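Local atomic coordinates of PILI retraction protein PILT (Thermus thermophilus, PDB entry 5FL3), a protein that binds ADP, probably hydrolyses ATP and is thought to drive the retraction of pili. Residues Gly119-Val124 / Leu289-Leu294; Ile295-Val300 / Tyr323-Phe328. All coordinates share one frame; numbering follows the deposited sequence.

Interaction 1: Gly119-Val124 / Leu289-Leu294; sequences GLPREV and LALEIL
I293, L291 and L289, alternate residues of one strand, meet the loop and first helical residues of 119-124 with their terminal methyls, an example of how one face of a β-strand can seat the start of a helix. I293 has the most surface buried here. Its CG1 is anti to the carbonyl carbon (chi1 -52°), and from there CD1 reaches past P121 CG, at 3.7 Å, the two side chains sliding by in opposite directions. The same CD1 meets V124 CG1 tip to tip, 4.1 Å away. Two residues back along the strand, L291 CD2 points at P121 CD, 3.6 Å off, so the proline ring, which is at the N-cap of helix 122-130, touches two successive side chains on the same face of the strand. L289 CD2 packs against L120 CD2 at 3.9 Å, and L120 also crosses L291 at about a right angle. The polar supplement is a water that donates to G119 O (3.0 Å) and L289 O (2.9 Å), joining the backbones where G119, with positive phi, ends helix 115-118 in a Schellman motif. L289 also lines the ADP pocket, so the contact begins at the nucleotide and runs away from it. Strand 287-295 is the outermost, antiparallel strand of the mixed sheet within this chain. Beside it, strand 270-280 packs L274 and Q276 against L291, while F115 of helix 115-118 covers L120.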
# COMPACT_ATOMS: atom_id res chain seq x y z
N GLY A 119 4.99 12.21 4.42
CA GLY A 119 4.15 12.80 5.44
C GLY A 119 3.78 11.83 6.55
O GLY A 119 2.69 11.92 7.11
N LEU A 120 4.69 10.90 6.86
CA LEU A 120 4.51 9.91 7.94
C LEU A 120 5.36 10.32 9.14
O LEU A 120 6.57 10.50 9.00
CB LEU A 120 4.93 8.51 7.48
CG LEU A 120 4.31 7.72 6.33
CD1 LEU A 120 5.34 6.72 5.81
CD2 LEU A 120 3.10 6.96 6.81
N PRO A 121 4.74 10.46 10.32
CA PRO A 121 5.46 10.96 11.50
C PRO A 121 6.61 10.04 11.93
O PRO A 121 6.39 8.89 12.34
CB PRO A 121 4.39 11.03 12.59
CG PRO A 121 3.23 10.19 12.06
CD PRO A 121 3.30 10.28 10.56
N ARG A 122 7.83 10.57 11.84
CA ARG A 122 9.04 9.78 11.96
C ARG A 122 9.11 9.01 13.27
O ARG A 122 9.47 7.83 13.28
CB ARG A 122 10.28 10.65 11.82
CG ARG A 122 11.56 9.87 12.11
CD ARG A 122 12.79 10.47 11.45
NE ARG A 122 12.77 10.35 9.99
CZ ARG A 122 13.22 9.29 9.33
NH1 ARG A 122 13.72 8.25 9.99
NH2 ARG A 122 13.17 9.26 8.00
N GLU A 123 8.75 9.69 14.35
CA GLU A 123 8.88 9.12 15.69
C GLU A 123 7.97 7.93 15.86
O GLU A 123 8.38 6.89 16.37
CB GLU A 123 8.58 10.18 16.74
CG GLU A 123 9.19 9.89 18.10
CD GLU A 123 8.71 10.86 19.16
OE1 GLU A 123 8.19 11.93 18.79
OE2 GLU A 123 8.85 10.53 20.36
N VAL A 124 6.73 8.06 15.41
CA VAL A 124 5.79 6.95 15.40
C VAL A 124 6.29 5.77 14.57
O VAL A 124 6.21 4.61 15.00
CB VAL A 124 4.43 7.40 14.85
CG1 VAL A 124 3.52 6.20 14.65
CG2 VAL A 124 3.80 8.42 15.78
N LEU A 289 -0.87 13.22 2.42
CA LEU A 289 -1.40 12.10 3.17
C LEU A 289 -2.23 12.55 4.38
O LEU A 289 -1.76 13.31 5.23
CB LEU A 289 -0.27 11.17 3.62
CG LEU A 289 -0.63 9.92 4.45
CD1 LEU A 289 -1.59 9.01 3.71
CD2 LEU A 289 0.62 9.14 4.83
N ALA A 290 -3.46 12.08 4.42
CA ALA A 290 -4.30 12.17 5.60
C ALA A 290 -4.14 10.86 6.33
O ALA A 290 -4.34 9.80 5.73
CB ALA A 290 -5.75 12.41 5.23
N LEU A 291 -3.78 10.92 7.61
CA LEU A 291 -3.35 9.74 8.33
C LEU A 291 -3.94 9.67 9.73
O LEU A 291 -3.87 10.64 10.51
CB LEU A 291 -1.82 9.71 8.39
CG LEU A 291 -1.20 8.62 9.24
CD1 LEU A 291 -1.59 7.25 8.70
CD2 LEU A 291 0.30 8.77 9.27
N GLU A 292 -4.58 8.54 10.03
CA GLU A 292 -5.09 8.24 11.36
C GLU A 292 -4.24 7.14 12.00
O GLU A 292 -3.99 6.11 11.37
CB GLU A 292 -6.55 7.82 11.30
CG GLU A 292 -7.13 7.36 12.61
CD GLU A 292 -8.62 7.13 12.49
OE1 GLU A 292 -9.31 8.08 12.05
OE2 GLU A 292 -9.11 6.03 12.81
N ILE A 293 -3.82 7.36 13.25
CA ILE A 293 -2.95 6.42 13.97
C ILE A 293 -3.60 5.87 15.23
O ILE A 293 -3.88 6.62 16.17
CB ILE A 293 -1.62 7.07 14.36
CG1 ILE A 293 -0.98 7.71 13.12
CG2 ILE A 293 -0.67 6.09 15.00
CD1 ILE A 293 0.28 8.47 13.40
N LEU A 294 -3.84 4.56 15.25
CA LEU A 294 -4.19 3.86 16.48
C LEU A 294 -2.99 3.08 16.99
O LEU A 294 -2.50 2.19 16.31
CB LEU A 294 -5.37 2.92 16.28
CG LEU A 294 -5.69 2.00 17.46
CD1 LEU A 294 -5.85 2.83 18.71
CD2 LEU A 294 -6.94 1.19 17.23
O HOH W 1 0.95 13.98 5.83

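Interaction 2: Ile295-Val300 / Tyr323-Phe328; sequences IATPYV and YGMRTF
M325 and I295 form the apolar centre, M325 CG lying 3.9 Å from I295 CG1 as the two side chains pass at a slant. Within this centre I295 N donates a weak but nearly straight hydrogen bond to M325 SD (3.4 Å, 167°). The M325 chain is extended through chi2 but bends at chi3 (-110°), and its CE comes within 3.8 Å of T297 CG2 and 4.1 Å of V300 CG2. An alanine in place of M325 removes the sulphur and CE, which would probably leave I295 N without its weak acceptor and open a gap beside the T297 and V300 methyls. T297 CG2 works twice: it also sits over the centre of the Y323 ring, 3.7 Å from the centroid and 5° off the normal, a CH-pi contact that illustrates how a threonine can present its methyl to an aromatic face while its hydroxyl serves another partner. That hydroxyl, OG1, forms the polar edge, capping helix 298-305 by accepting from V300 N at 3.1 Å. The contact thus joins the end of strand 287-295 and the start of helix 298-305 to the loop that precedes helix 328-337, with L294 of the strand and M317 of helix 313-318 also packing on M325.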
# COMPACT_ATOMS: atom_id res chain seq x y z
N ILE A 295 -2.48 3.43 18.16
CA ILE A 295 -1.39 2.66 18.75
C ILE A 295 -1.95 1.79 19.85
O ILE A 295 -2.68 2.26 20.72
CB ILE A 295 -0.29 3.56 19.30
CG1 ILE A 295 0.34 4.38 18.17
CG2 ILE A 295 0.78 2.72 19.96
CD1 ILE A 295 1.21 3.60 17.26
N ALA A 296 -1.60 0.51 19.82
CA ALA A 296 -2.13 -0.45 20.77
C ALA A 296 -1.43 -0.38 22.14
O ALA A 296 -0.70 -1.30 22.53
CB ALA A 296 -2.04 -1.85 20.19
N THR A 297 -1.67 0.71 22.85
CA THR A 297 -1.27 0.85 24.24
C THR A 297 -2.01 -0.19 25.11
O THR A 297 -2.96 -0.84 24.63
CB THR A 297 -1.57 2.26 24.75
OG1 THR A 297 -2.99 2.46 24.77
CG2 THR A 297 -0.95 3.29 23.83
N PRO A 298 -1.57 -0.38 26.37
CA PRO A 298 -2.32 -1.26 27.27
C PRO A 298 -3.79 -0.87 27.38
O PRO A 298 -4.67 -1.75 27.35
CB PRO A 298 -1.60 -1.07 28.60
CG PRO A 298 -0.17 -0.81 28.21
CD PRO A 298 -0.25 -0.03 26.92
N TYR A 299 -4.06 0.42 27.48
CA TYR A 299 -5.43 0.88 27.60
C TYR A 299 -6.21 0.54 26.32
O TYR A 299 -7.33 0.04 26.39
CB TYR A 299 -5.49 2.38 27.92
CG TYR A 299 -6.89 2.95 27.91
CD1 TYR A 299 -7.75 2.78 29.00
CD2 TYR A 299 -7.36 3.66 26.81
CE1 TYR A 299 -9.05 3.30 28.98
CE2 TYR A 299 -8.63 4.18 26.78
CZ TYR A 299 -9.48 4.00 27.85
OH TYR A 299 -10.75 4.54 27.77
N VAL A 300 -5.61 0.80 25.16
CA VAL A 300 -6.28 0.52 23.89
C VAL A 300 -6.60 -0.97 23.76
O VAL A 300 -7.62 -1.35 23.19
CB VAL A 300 -5.41 0.97 22.69
CG1 VAL A 300 -5.98 0.44 21.37
CG2 VAL A 300 -5.31 2.48 22.66
N TYR A 323 1.55 9.25 21.88
CA TYR A 323 1.91 7.93 21.36
C TYR A 323 2.20 7.66 19.85
O TYR A 323 2.49 6.50 19.52
CB TYR A 323 0.83 6.94 21.79
CG TYR A 323 0.75 6.74 23.28
CD1 TYR A 323 1.81 6.17 23.98
CD2 TYR A 323 -0.38 7.11 23.99
CE1 TYR A 323 1.74 5.98 25.34
CE2 TYR A 323 -0.46 6.91 25.35
CZ TYR A 323 0.60 6.35 26.02
OH TYR A 323 0.52 6.17 27.38
N GLY A 324 2.08 8.60 18.92
CA GLY A 324 1.27 9.79 18.98
C GLY A 324 0.10 9.49 18.06
O GLY A 324 0.21 9.49 16.82
N MET A 325 -1.04 9.21 18.69
CA MET A 325 -2.27 8.92 17.98
C MET A 325 -2.96 10.20 17.52
O MET A 325 -2.56 11.31 17.90
CB MET A 325 -3.21 8.09 18.85
CG MET A 325 -2.68 6.69 19.19
SD MET A 325 -3.85 5.75 20.21
CE MET A 325 -2.97 5.72 21.76
N ARG A 326 -4.01 10.02 16.72
CA ARG A 326 -4.84 11.10 16.17
C ARG A 326 -5.87 10.46 15.25
O ARG A 326 -5.61 9.40 14.66
CB ARG A 326 -4.00 12.10 15.39
CG ARG A 326 -3.52 11.54 14.09
CD ARG A 326 -2.11 11.89 13.79
NE ARG A 326 -1.85 11.69 12.37
CZ ARG A 326 -0.73 12.07 11.77
NH1 ARG A 326 0.22 12.67 12.47
NH2 ARG A 326 -0.58 11.86 10.46
N THR A 327 -7.03 11.08 15.11
CA THR A 327 -8.05 10.59 14.20
C THR A 327 -7.87 11.24 12.83
O THR A 327 -7.09 12.19 12.70
CB THR A 327 -9.47 10.87 14.71
OG1 THR A 327 -9.66 12.29 14.85
CG2 THR A 327 -9.69 10.22 16.05
N PHE A 328 -8.58 10.73 11.83
CA PHE A 328 -8.61 11.41 10.54
C PHE A 328 -9.10 12.85 10.68
O PHE A 328 -8.48 13.76 10.13
CB PHE A 328 -9.50 10.69 9.54
CG PHE A 328 -8.74 10.00 8.47
CD1 PHE A 328 -7.43 9.61 8.68
CD2 PHE A 328 -9.30 9.79 7.22
CE1 PHE A 328 -6.71 8.98 7.71
CE2 PHE A 328 -8.56 9.17 6.24
CZ PHE A 328 -7.28 8.74 6.47

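Followed from the N terminus, the chain first passes 119-124, then the P-loop and the other six strands of the mixed sheet, before strand 287-295 returns to close interaction 1 over 164 intervening residues. Interaction 2 opens directly afterwards, at 295-300, and closes a much shorter loop of 22 residues that includes helix 313-318. The two contacts are therefore in series, neither nested nor crossed, with centres 11 Å apart. Strand 287-295 links them: 323-328 runs beside it, where E292 OE1 probably accepts from F328 N and L291 O from R326 NE. The ATPase sheet edge near the nucleotide is thereby joined to the C-terminal helices.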